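Glucose dehydrogenase (Serratia sp. FS14, PDB 7CDY) is a calcium-containing, beta-propeller protein of the glucose/sorbosone dehydrogenase family, with antiparallel sheets arranged around a central axis. Local coordinates at residues Pro171-Val176 against Glu184-Gly189; Gln134-Ile139 against Leu160-Ala165. All coordinates share one frame; numbering follows the deposited sequence.

Both contacts reach one four-stranded antiparallel sheet of the propeller, their centres 11 Å apart. Contact 2 pairs strands 137-140 and 160-163; the chain then runs through the loop holding 171-176 and returns as an outermost strand, 185-187, where contact 1 forms. The contacts meet where strands 160-163 and 185-187 pair: Trp186 N lies 2.7 Å from Leu160 O, a probable hydrogen bond. A second probable hydrogen bond joins Asn173 OD1 to Arg162 NH2, 2.9 Å apart. The bound calcium ion is about 11 Å from the Tyr188 side chain and about 12 Å from that of Leu160; a glycerol, probably from the crystallisation liquor, lies about 3 Å from the Trp186 side chain and about 4 Å from that of Phe138.

Contact 1 of 2, residues Pro171-Val176 against Glu184-Gly189; sequences PDNPWV and EVWSYG
Val185 lies over one face of the Trp175 indole, its CG1 3.9 Å from the centroid of the six-membered ring in a CH-pi contact. Further along the same ring, Trp175 CZ2 comes within 3.5 Å of Tyr188 CD1 and CH2 lies over a face of the tyrosine, offset toward its rim; the two planes are inclined at 59°, an oblique aromatic pair. Tyr188 CG, set between its own backbone N and carbonyl carbon (chi1 71°), comes 3.9 Å from Trp175 CH2. Lys181 adds a cation-pi contact to Trp175. At the Trp186 ring, Asn173 OD1 approaches the edge near the ring plane, 4.3 Å from CE3, and Pro174 CD comes in obliquely. Pro174 CG also rests 3.4 Å from Val185 O. That carbonyl accepts from a water that in turn accepts from Trp175 N, at 2.7 Å and 2.8 Å, so the backbones are bridged through solvent. Asn173 is held at both ends of its amide, by Arg162 at OD1 and Pro183 O at ND2. A type I turn from Asn173 to Val176 delivers the proline and tryptophan to this edge strand, where Trp186 and Ser187 form a classic beta bulge opposite Leu160 in the propeller sheet.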
loop_
_atom_site.group_PDB
_atom_site.type_symbol
_atom_site.label_atom_id
_atom_site.label_comp_id
_atom_site.label_asym_id
_atom_site.label_seq_id
_atom_site.Cartn_x
_atom_site.Cartn_y
_atom_site.Cartn_z
ATOM N N PRO A 171 13.921 18.132 6.373
ATOM C CA PRO A 171 14.953 18.258 7.417
ATOM C C PRO A 171 14.476 17.905 8.816
ATOM O O PRO A 171 15.318 17.745 9.707
ATOM C CB PRO A 171 15.392 19.725 7.317
ATOM C CG PRO A 171 14.231 20.425 6.712
ATOM C CD PRO A 171 13.568 19.434 5.776
ATOM N N ASP A 172 13.173 17.790 9.052
ATOM C CA ASP A 172 12.673 17.366 10.352
ATOM C C ASP A 172 12.364 15.873 10.420
ATOM O O ASP A 172 11.770 15.421 11.407
ATOM C CB ASP A 172 11.469 18.206 10.780
ATOM C CG ASP A 172 10.342 18.190 9.763
ATOM O OD1 ASP A 172 10.588 17.875 8.579
ATOM O OD2 ASP A 172 9.203 18.508 10.159
ATOM N N ASN A 173 12.765 15.096 9.410
ATOM C CA ASN A 173 12.668 13.648 9.537
ATOM C C ASN A 173 13.480 13.198 10.755
ATOM O O ASN A 173 14.494 13.816 11.103
ATOM C CB ASN A 173 13.183 12.965 8.268
ATOM C CG ASN A 173 12.077 12.604 7.290
ATOM O OD1 ASN A 173 10.952 13.091 7.385
ATOM N ND2 ASN A 173 12.415 11.750 6.330
ATOM N N PRO A 174 13.068 12.112 11.410
ATOM C CA PRO A 174 13.586 11.820 12.763
ATOM C C PRO A 174 15.062 11.500 12.816
ATOM O O PRO A 174 15.691 11.741 13.860
ATOM C CB PRO A 174 12.733 10.626 13.221
ATOM C CG PRO A 174 12.190 10.029 11.939
ATOM C CD PRO A 174 11.970 11.201 11.029
ATOM N N TRP A 175 15.639 10.955 11.753
ATOM C CA TRP A 175 17.015 10.488 11.761
ATOM C C TRP A 175 17.979 11.423 11.030
ATOM O O TRP A 175 19.153 11.072 10.871
ATOM C CB TRP A 175 17.106 9.075 11.174
ATOM C CG TRP A 175 16.542 7.981 12.043
ATOM C CD1 TRP A 175 16.114 8.084 13.340
ATOM C CD2 TRP A 175 16.368 6.614 11.666
ATOM N NE1 TRP A 175 15.668 6.851 13.784
ATOM C CE2 TRP A 175 15.829 5.934 12.779
ATOM C CE3 TRP A 175 16.625 5.895 10.497
ATOM C CZ2 TRP A 175 15.529 4.571 12.744
ATOM C CZ3 TRP A 175 16.342 4.545 10.470
ATOM C CH2 TRP A 175 15.793 3.896 11.585
ATOM N N VAL A 176 17.514 12.597 10.586
ATOM C CA VAL A 176 18.391 13.537 9.888
ATOM C C VAL A 176 19.591 13.890 10.760
ATOM O O VAL A 176 19.453 14.178 11.957
ATOM C CB VAL A 176 17.601 14.787 9.469
ATOM C CG1 VAL A 176 18.552 15.915 9.038
ATOM C CG2 VAL A 176 16.636 14.451 8.339
ATOM N N GLU A 184 15.913 9.228 5.090
ATOM C CA GLU A 184 14.584 9.105 4.492
ATOM C C GLU A 184 13.561 8.462 5.426
ATOM O O GLU A 184 12.356 8.576 5.173
ATOM C CB GLU A 184 14.682 8.239 3.232
ATOM C CG GLU A 184 15.577 8.792 2.133
ATOM C CD GLU A 184 17.037 8.361 2.231
ATOM O OE1 GLU A 184 17.780 8.660 1.267
ATOM O OE2 GLU A 184 17.449 7.743 3.249
ATOM N N VAL A 185 13.997 7.817 6.507
ATOM C CA VAL A 185 13.131 6.917 7.268
ATOM C C VAL A 185 12.212 7.699 8.192
ATOM O O VAL A 185 12.641 8.616 8.910
ATOM C CB VAL A 185 13.984 5.922 8.071
ATOM C CG1 VAL A 185 13.128 5.165 9.100
ATOM C CG2 VAL A 185 14.691 4.966 7.140
ATOM N N TRP A 186 10.942 7.300 8.222
ATOM C CA TRP A 186 9.969 7.754 9.203
ATOM C C TRP A 186 9.875 6.785 10.372
ATOM O O TRP A 186 10.024 7.189 11.527
ATOM C CB TRP A 186 8.594 7.918 8.532
ATOM C CG TRP A 186 7.491 8.395 9.435
ATOM C CD1 TRP A 186 6.528 7.627 10.040
ATOM C CD2 TRP A 186 7.226 9.745 9.821
ATOM N NE1 TRP A 186 5.690 8.418 10.780
ATOM C CE2 TRP A 186 6.090 9.725 10.657
ATOM C CE3 TRP A 186 7.841 10.969 9.544
ATOM C CZ2 TRP A 186 5.556 10.888 11.214
ATOM C CZ3 TRP A 186 7.306 12.126 10.098
ATOM C CH2 TRP A 186 6.175 12.074 10.920
ATOM N N SER A 187 9.627 5.501 10.096
ATOM C CA SER A 187 9.553 4.466 11.122
ATOM C C SER A 187 10.173 3.185 10.584
ATOM O O SER A 187 10.361 3.019 9.376
ATOM C CB SER A 187 8.113 4.224 11.583
ATOM O OG SER A 187 7.275 3.894 10.478
ATOM N N TYR A 188 10.485 2.267 11.498
ATOM C CA TYR A 188 11.208 1.058 11.128
ATOM C C TYR A 188 10.597 -0.149 11.830
ATOM O O TYR A 188 9.627 -0.030 12.577
ATOM C CB TYR A 188 12.718 1.224 11.341
ATOM C CG TYR A 188 13.230 1.264 12.763
ATOM C CD1 TYR A 188 12.937 2.323 13.614
ATOM C CD2 TYR A 188 14.065 0.263 13.226
ATOM C CE1 TYR A 188 13.444 2.357 14.911
ATOM C CE2 TYR A 188 14.584 0.295 14.512
ATOM C CZ TYR A 188 14.268 1.343 15.334
ATOM O OH TYR A 188 14.779 1.366 16.620
ATOM N N GLY A 189 11.159 -1.329 11.566
ATOM C CA GLY A 189 10.605 -2.546 12.135
ATOM C C GLY A 189 9.289 -2.990 11.539
ATOM O O GLY A 189 8.440 -3.536 12.259
HETATM O O HOH W 1 14.761 10.214 9.197
#

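Contact 2 of 2, residues Gln134-Ile139 against Leu160-Ala165; sequences QGYLFI and LVRLTA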
loop_
_atom_site.group_PDB
_atom_site.type_symbol
_atom_site.label_atom_id
_atom_site.label_comp_id
_atom_site.label_asym_id
_atom_site.label_seq_id
_atom_site.Cartn_x
_atom_site.Cartn_y
_atom_site.Cartn_z
ATOM N N GLN A 134 0.022 17.974 4.169
ATOM C CA GLN A 134 0.964 18.979 3.687
ATOM C C GLN A 134 1.616 18.596 2.368
ATOM O O GLN A 134 2.516 19.303 1.902
ATOM C CB GLN A 134 2.046 19.252 4.736
ATOM C CG GLN A 134 1.666 20.312 5.757
ATOM C CD GLN A 134 0.660 19.807 6.764
ATOM O OE1 GLN A 134 -0.438 20.348 6.889
ATOM N NE2 GLN A 134 1.030 18.758 7.490
ATOM N N GLY A 135 1.197 17.493 1.761
ATOM C CA GLY A 135 1.776 17.096 0.502
ATOM C C GLY A 135 3.082 16.343 0.597
ATOM O O GLY A 135 3.756 16.187 -0.425
ATOM N N TYR A 136 3.465 15.867 1.782
ATOM C CA TYR A 136 4.616 14.978 1.874
ATOM C C TYR A 136 4.219 13.569 1.449
ATOM O O TYR A 136 3.082 13.125 1.663
ATOM C CB TYR A 136 5.186 14.951 3.292
ATOM C CG TYR A 136 5.805 16.276 3.692
ATOM C CD1 TYR A 136 7.115 16.586 3.349
ATOM C CD2 TYR A 136 5.061 17.222 4.387
ATOM C CE1 TYR A 136 7.679 17.807 3.707
ATOM C CE2 TYR A 136 5.609 18.446 4.749
ATOM C CZ TYR A 136 6.918 18.720 4.411
ATOM O OH TYR A 136 7.476 19.937 4.757
ATOM N N LEU A 137 5.165 12.874 0.834
ATOM C CA LEU A 137 4.928 11.547 0.278
ATOM C C LEU A 137 5.427 10.487 1.248
ATOM O O LEU A 137 6.615 10.458 1.582
ATOM C CB LEU A 137 5.658 11.422 -1.056
ATOM C CG LEU A 137 5.529 10.060 -1.744
ATOM C CD1 LEU A 137 4.066 9.688 -2.014
ATOM C CD2 LEU A 137 6.348 10.054 -3.035
ATOM N N PHE A 138 4.522 9.611 1.688
ATOM C CA PHE A 138 4.873 8.438 2.481
ATOM C C PHE A 138 4.974 7.196 1.600
ATOM O O PHE A 138 4.131 6.966 0.725
ATOM C CB PHE A 138 3.857 8.212 3.597
ATOM C CG PHE A 138 4.023 9.144 4.763
ATOM C CD1 PHE A 138 3.615 10.463 4.677
ATOM C CD2 PHE A 138 4.582 8.691 5.950
ATOM C CE1 PHE A 138 3.781 11.323 5.758
ATOM C CE2 PHE A 138 4.733 9.540 7.031
ATOM C CZ PHE A 138 4.338 10.849 6.928
ATOM N N ILE A 139 6.021 6.408 1.827
ATOM C CA ILE A 139 6.319 5.222 1.033
ATOM C C ILE A 139 6.532 4.060 1.996
ATOM O O ILE A 139 7.425 4.114 2.849
ATOM C CB ILE A 139 7.587 5.429 0.188
ATOM C CG1 ILE A 139 7.474 6.683 -0.690
ATOM C CG2 ILE A 139 7.880 4.196 -0.632
ATOM C CD1 ILE A 139 8.809 7.134 -1.257
ATOM N N LEU A 160 9.020 2.671 6.793
ATOM C CA LEU A 160 8.164 3.690 6.209
ATOM C C LEU A 160 9.031 4.921 5.983
ATOM O O LEU A 160 9.773 5.326 6.884
ATOM C CB LEU A 160 7.023 4.018 7.170
ATOM C CG LEU A 160 5.979 5.039 6.737
ATOM C CD1 LEU A 160 5.379 4.674 5.392
ATOM C CD2 LEU A 160 4.893 5.154 7.784
ATOM N N VAL A 161 8.957 5.497 4.784
ATOM C CA VAL A 161 9.800 6.615 4.379
ATOM C C VAL A 161 8.902 7.825 4.154
ATOM O O VAL A 161 7.763 7.683 3.700
ATOM C CB VAL A 161 10.547 6.218 3.086
ATOM C CG1 VAL A 161 10.942 7.428 2.248
ATOM C CG2 VAL A 161 11.759 5.357 3.420
ATOM N N ARG A 162 9.401 9.019 4.499
ATOM C CA ARG A 162 8.709 10.275 4.209
ATOM C C ARG A 162 9.635 11.182 3.418
ATOM O O ARG A 162 10.751 11.479 3.870
ATOM C CB ARG A 162 8.262 11.005 5.474
ATOM C CG ARG A 162 7.446 12.260 5.152
ATOM C CD ARG A 162 7.018 13.043 6.388
ATOM N NE ARG A 162 8.156 13.651 7.067
ATOM C CZ ARG A 162 8.236 14.926 7.442
ATOM N NH1 ARG A 162 7.249 15.778 7.197
ATOM N NH2 ARG A 162 9.323 15.339 8.071
ATOM N N LEU A 163 9.168 11.642 2.254
ATOM C CA LEU A 163 9.921 12.513 1.356
ATOM C C LEU A 163 9.073 13.714 0.958
ATOM O O LEU A 163 7.856 13.736 1.142
ATOM C CB LEU A 163 10.356 11.773 0.087
ATOM C CG LEU A 163 11.178 10.500 0.296
ATOM C CD1 LEU A 163 11.389 9.787 -1.029
ATOM C CD2 LEU A 163 12.507 10.821 0.964
ATOM N N THR A 164 9.737 14.717 0.381
ATOM C CA THR A 164 8.999 15.787 -0.279
ATOM C C THR A 164 8.405 15.280 -1.591
ATOM O O THR A 164 8.693 14.173 -2.055
ATOM C CB THR A 164 9.910 16.980 -0.598
ATOM O OG1 THR A 164 10.796 16.632 -1.670
ATOM C CG2 THR A 164 10.716 17.424 0.642
ATOM N N ALA A 165 7.597 16.144 -2.213
ATOM C CA ALA A 165 7.005 15.846 -3.515
ATOM C C ALA A 165 8.048 15.521 -4.577
ATOM O O ALA A 165 7.725 14.850 -5.569
ATOM C CB ALA A 165 6.165 17.041 -3.976
#
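Leu137 and Leu163 face each other as an antiparallel hydrogen-bonded pair, as do Ile139 and Val161, with Phe138 and Arg162 the non-hydrogen-bonded pair between them. The strand axes approach to 4.6 Å, their N-to-C directions 159° apart, antiparallel. Leu137 N reaches Leu163 O at 2.8 Å, and Leu163 N returns to Leu137 O at 2.9 Å; the Ile139-Val161 pair repeats this reciprocal pattern. Between the bonded pairs, Phe138 CA comes within 3.2 Å of Val161 O in a CA-H...O contact. These are the two middle strands of a four-stranded antiparallel sheet, the unit from which a beta-propeller is built, flanked by strands 129-131 and 185-187. On the face carrying Ile139, Val161 and Leu163, Ile139 CD1 meets Leu163 CD1 at 3.7 Å, and Phe113 of strand 109-114 packs against all three. The other face is built around Arg162. Its CG, anti to the backbone N (chi1 -176°), lies over the Phe138 ring, 4.0 Å from the centroid and offset toward the rim, while Leu160 CG meets that ring at its edge, in plane. The arginine chain bends at chi3 (68°), turning NE; Arg162 CZ lies 4.7 Å from the Tyr136 ring centroid, a cation-pi contact, with NH1 over the ring centre. Asp172 OD1 forms a salt bridge with NH2, alongside Asn173.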